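Local coordinates for uncharacterized protein (Burkholderia pseudomallei K96243, PDB 3WX6) that forms hexameric rings as an Hcp protein of the type VI secretion system, where the rings probably stack into the secretion tube, at residues L114-D119 and K145-G150. Sequence-based numbering, arbitrary orientation.
Sequences LITHMD and KFTYSG
Three donors from two consecutive residues converge on the carbonyl oxygen of Lys145. Thr116 N meets Lys145 O at 2.9 Å, nearly along the C=O axis, while the longer bond from His117 N (3.3 Å to Lys145 O) lies in the carbonyl plane on a lone pair. The Thr116 hydroxyl comes in from above that plane, its OG1 3.0 Å from Lys145 O. With chi1 at 42°, OG1 sits between the backbone N and the carbonyl carbon, which brings it over the Lys145 carbonyl, and Thr116 OG1 in turn accepts a bond from Thr147 OG1 (3.1 Å). The two threonine side chains cross at about a right angle, with CG2 of Thr116 against CB and OG1 of Thr147.

Two residues, Thr116 and His117, thus stand opposite the single Lys145, a classic beta bulge in the antiparallel pairing of strands 114-120 and 142-148. Psi of Thr116, -21°, departs from the extended strand values and shifts the register by one residue. Within the bulge, His117 O accepts Lys145 N (2.8 Å); before it, Leu114 and Thr147 form a hydrogen-bonded pair with two nearly straight bonds, Leu114 N to Thr147 O (2.9 Å) and Thr147 N to Leu114 O (2.8 Å).

Ile115 and Phe146, a non-hydrogen-bonded pair, point to the face away from Thr147 and lie side by side, Ile115 CG1 obliquely against the ring at 3.6 Å from Phe146 CE2. Helix 69-78 packs on Ile115 through Phe72, Ala75 and Leu76, and Phe85 meets the Phe146 ring. The imidazole of His117, the second bulge residue, hydrogen-bonds through ND1 to Asp40 and NE2 to Asp38 of a second subunit, whose carboxylates would favour a protonated imidazole; residues 117-119 continue the sheet into that subunit as an antiparallel ladder.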
ATOM      1  N   LEU A 114      26.118  17.425  -8.852  1.00 21.04           N
ATOM      2  CA  LEU A 114      25.379  17.514 -10.101  1.00 27.17           C
ATOM      3  C   LEU A 114      23.935  17.163  -9.832  1.00 30.91           C
ATOM      4  O   LEU A 114      23.643  16.136  -9.217  1.00 33.13           O
ATOM      5  CB  LEU A 114      25.956  16.574 -11.164  1.00 27.72           C
ATOM      6  CG  LEU A 114      25.492  16.771 -12.616  1.00 25.89           C
ATOM      7  CD1 LEU A 114      26.040  18.046 -13.236  1.00 26.59           C
ATOM      8  CD2 LEU A 114      25.853  15.559 -13.469  1.00 25.71           C
ATOM      9  N   ILE A 115      23.028  18.003 -10.318  1.00 26.92           N
ATOM     10  CA  ILE A 115      21.613  17.724 -10.165  1.00 24.72           C
ATOM     11  C   ILE A 115      21.261  16.637 -11.164  1.00 22.79           C
ATOM     12  O   ILE A 115      21.567  16.755 -12.352  1.00 27.29           O
ATOM     13  CB  ILE A 115      20.748  18.987 -10.389  1.00 24.75           C
ATOM     14  CG1 ILE A 115      21.271  20.140  -9.526  1.00 23.73           C
ATOM     15  CG2 ILE A 115      19.302  18.717 -10.038  1.00 23.68           C
ATOM     16  CD1 ILE A 115      20.453  21.414  -9.627  1.00 22.27           C
ATOM     17  N   THR A 116      20.642  15.565 -10.681  1.00 22.05           N
ATOM     18  CA  THR A 116      20.364  14.424 -11.540  1.00 24.57           C
ATOM     19  C   THR A 116      18.876  14.194 -11.743  1.00 28.09           C
ATOM     20  O   THR A 116      18.479  13.547 -12.710  1.00 28.71           O
ATOM     21  CB  THR A 116      20.990  13.138 -10.982  1.00 25.33           C
ATOM     22  OG1 THR A 116      20.801  13.075  -9.561  1.00 25.84           O
ATOM     23  CG2 THR A 116      22.482  13.103 -11.309  1.00 26.07           C
ATOM     24  N   HIS A 117      18.053  14.714 -10.838  1.00 31.06           N
ATOM     25  CA  HIS A 117      16.613  14.538 -10.974  1.00 28.99           C
ATOM     26  C   HIS A 117      15.805  15.607 -10.240  1.00 29.21           C
ATOM     27  O   HIS A 117      16.261  16.173  -9.249  1.00 27.24           O
ATOM     28  CB  HIS A 117      16.205  13.161 -10.469  1.00 24.70           C
ATOM     29  CG  HIS A 117      14.918  12.667 -11.060  1.00 27.37           C
ATOM     30  ND1 HIS A 117      14.871  11.985 -12.248  1.00 29.63           N
ATOM     31  CD2 HIS A 117      13.644  12.770 -10.620  1.00 30.30           C
ATOM     32  CE1 HIS A 117      13.610  11.673 -12.522  1.00 29.42           C
ATOM     33  NE2 HIS A 117      12.850  12.138 -11.552  1.00 29.11           N
HETATM   34  N   MSE A 118      14.595  15.870 -10.726  1.00 31.97           N
HETATM   35  CA  MSE A 118      13.715  16.837 -10.078  1.00 36.05           C
HETATM   36  C   MSE A 118      12.243  16.574 -10.396  1.00 35.02           C
HETATM   37  O   MSE A 118      11.870  16.376 -11.551  1.00 35.41           O
HETATM   38  CB  MSE A 118      14.106  18.270 -10.488  1.00 38.10           C
HETATM   39  CG  MSE A 118      13.893  19.317  -9.399  1.00 38.27           C
HETATM   40 SE   MSE A 118      14.553  21.094  -9.877  0.58 28.49          SE
HETATM   41  CE  MSE A 118      16.282  20.601 -10.563  1.00 14.52           C
ATOM     42  N   ASP A 119      11.414  16.567  -9.357  1.00 34.30           N
ATOM     43  CA  ASP A 119       9.963  16.500  -9.525  1.00 36.47           C
ATOM     44  C   ASP A 119       9.273  17.728  -8.965  1.00 31.52           C
ATOM     45  O   ASP A 119       9.216  17.898  -7.756  1.00 32.58           O
ATOM     46  CB  ASP A 119       9.397  15.251  -8.842  1.00 43.22           C
ATOM     47  CG  ASP A 119       9.859  13.969  -9.492  1.00 50.26           C
ATOM     48  OD1 ASP A 119       9.191  13.540 -10.451  1.00 51.48           O
ATOM     49  OD2 ASP A 119      10.875  13.398  -9.050  1.00 55.40           O
ATOM     50  N   LYS A 145      17.078  15.908  -6.546  1.00 19.01           N
ATOM     51  CA  LYS A 145      17.970  14.804  -6.237  1.00 18.60           C
ATOM     52  C   LYS A 145      19.365  15.121  -6.779  1.00 13.15           C
ATOM     53  O   LYS A 145      19.558  15.273  -7.982  1.00 13.03           O
ATOM     54  CB  LYS A 145      17.387  13.509  -6.822  1.00 27.63           C
ATOM     55  CG  LYS A 145      18.256  12.269  -6.761  1.00 35.42           C
ATOM     56  CD  LYS A 145      17.383  11.016  -6.936  1.00 40.74           C
ATOM     57  CE  LYS A 145      18.177   9.815  -7.427  1.00 43.58           C
ATOM     58  NZ  LYS A 145      17.818   8.575  -6.684  1.00 45.74           N
ATOM     59  N   PHE A 146      20.330  15.246  -5.873  1.00 10.00           N
ATOM     60  CA  PHE A 146      21.709  15.560  -6.246  1.00 11.87           C
ATOM     61  C   PHE A 146      22.604  14.322  -6.238  1.00  9.82           C
ATOM     62  O   PHE A 146      22.380  13.384  -5.478  1.00  7.73           O
ATOM     63  CB  PHE A 146      22.293  16.617  -5.301  1.00  5.13           C
ATOM     64  CG  PHE A 146      21.494  17.900  -5.235  1.00 13.69           C
ATOM     65  CD1 PHE A 146      20.391  18.011  -4.392  1.00 12.98           C
ATOM     66  CD2 PHE A 146      21.875  19.010  -5.976  1.00 12.89           C
ATOM     67  CE1 PHE A 146      19.671  19.193  -4.316  1.00 14.27           C
ATOM     68  CE2 PHE A 146      21.154  20.196  -5.907  1.00 13.72           C
ATOM     69  CZ  PHE A 146      20.055  20.288  -5.071  1.00 13.02           C
ATOM     70  N   THR A 147      23.594  14.305  -7.122  1.00 11.85           N
ATOM     71  CA  THR A 147      24.612  13.263  -7.106  1.00 16.28           C
ATOM     72  C   THR A 147      25.952  13.901  -6.755  1.00 18.59           C
ATOM     73  O   THR A 147      26.257  14.997  -7.221  1.00 20.37           O
ATOM     74  CB  THR A 147      24.694  12.526  -8.466  1.00 22.68           C
ATOM     75  OG1 THR A 147      23.472  11.813  -8.701  1.00 26.87           O
ATOM     76  CG2 THR A 147      25.849  11.546  -8.499  1.00 22.38           C
ATOM     77  N   TYR A 148      26.743  13.225  -5.926  1.00 21.18           N
ATOM     78  CA  TYR A 148      28.011  13.790  -5.468  1.00 21.60           C
ATOM     79  C   TYR A 148      29.147  12.772  -5.470  1.00 26.58           C
ATOM     80  O   TYR A 148      28.917  11.571  -5.614  1.00 26.78           O
ATOM     81  CB  TYR A 148      27.847  14.385  -4.059  1.00 17.23           C
ATOM     82  CG  TYR A 148      27.291  13.430  -3.014  1.00 17.84           C
ATOM     83  CD1 TYR A 148      28.113  12.517  -2.364  1.00 16.53           C
ATOM     84  CD2 TYR A 148      25.946  13.453  -2.674  1.00 19.80           C
ATOM     85  CE1 TYR A 148      27.612  11.657  -1.415  1.00 16.86           C
ATOM     86  CE2 TYR A 148      25.436  12.597  -1.727  1.00 19.78           C
ATOM     87  CZ  TYR A 148      26.273  11.702  -1.103  1.00 23.03           C
ATOM     88  OH  TYR A 148      25.778  10.839  -0.156  1.00 28.75           O
ATOM     89  N   SER A 149      30.372  13.269  -5.321  1.00 30.37           N
ATOM     90  CA  SER A 149      31.549  12.422  -5.176  1.00 32.13           C
ATOM     91  C   SER A 149      32.076  12.512  -3.755  1.00 27.63           C
ATOM     92  O   SER A 149      31.760  11.672  -2.918  1.00 32.00           O
ATOM     93  CB  SER A 149      32.639  12.817  -6.175  1.00 36.93           C
ATOM     94  OG  SER A 149      32.368  12.274  -7.458  1.00 38.79           O
ATOM     95  N   GLY A 150      32.880  13.536  -3.485  1.00 21.90           N
ATOM     96  CA  GLY A 150      33.372  13.764  -2.139  1.00 19.55           C
ATOM     97  C   GLY A 150      32.285  14.243  -1.194  1.00 18.37           C
ATOM     98  O   GLY A 150      31.336  14.910  -1.612  1.00 15.44           O
TER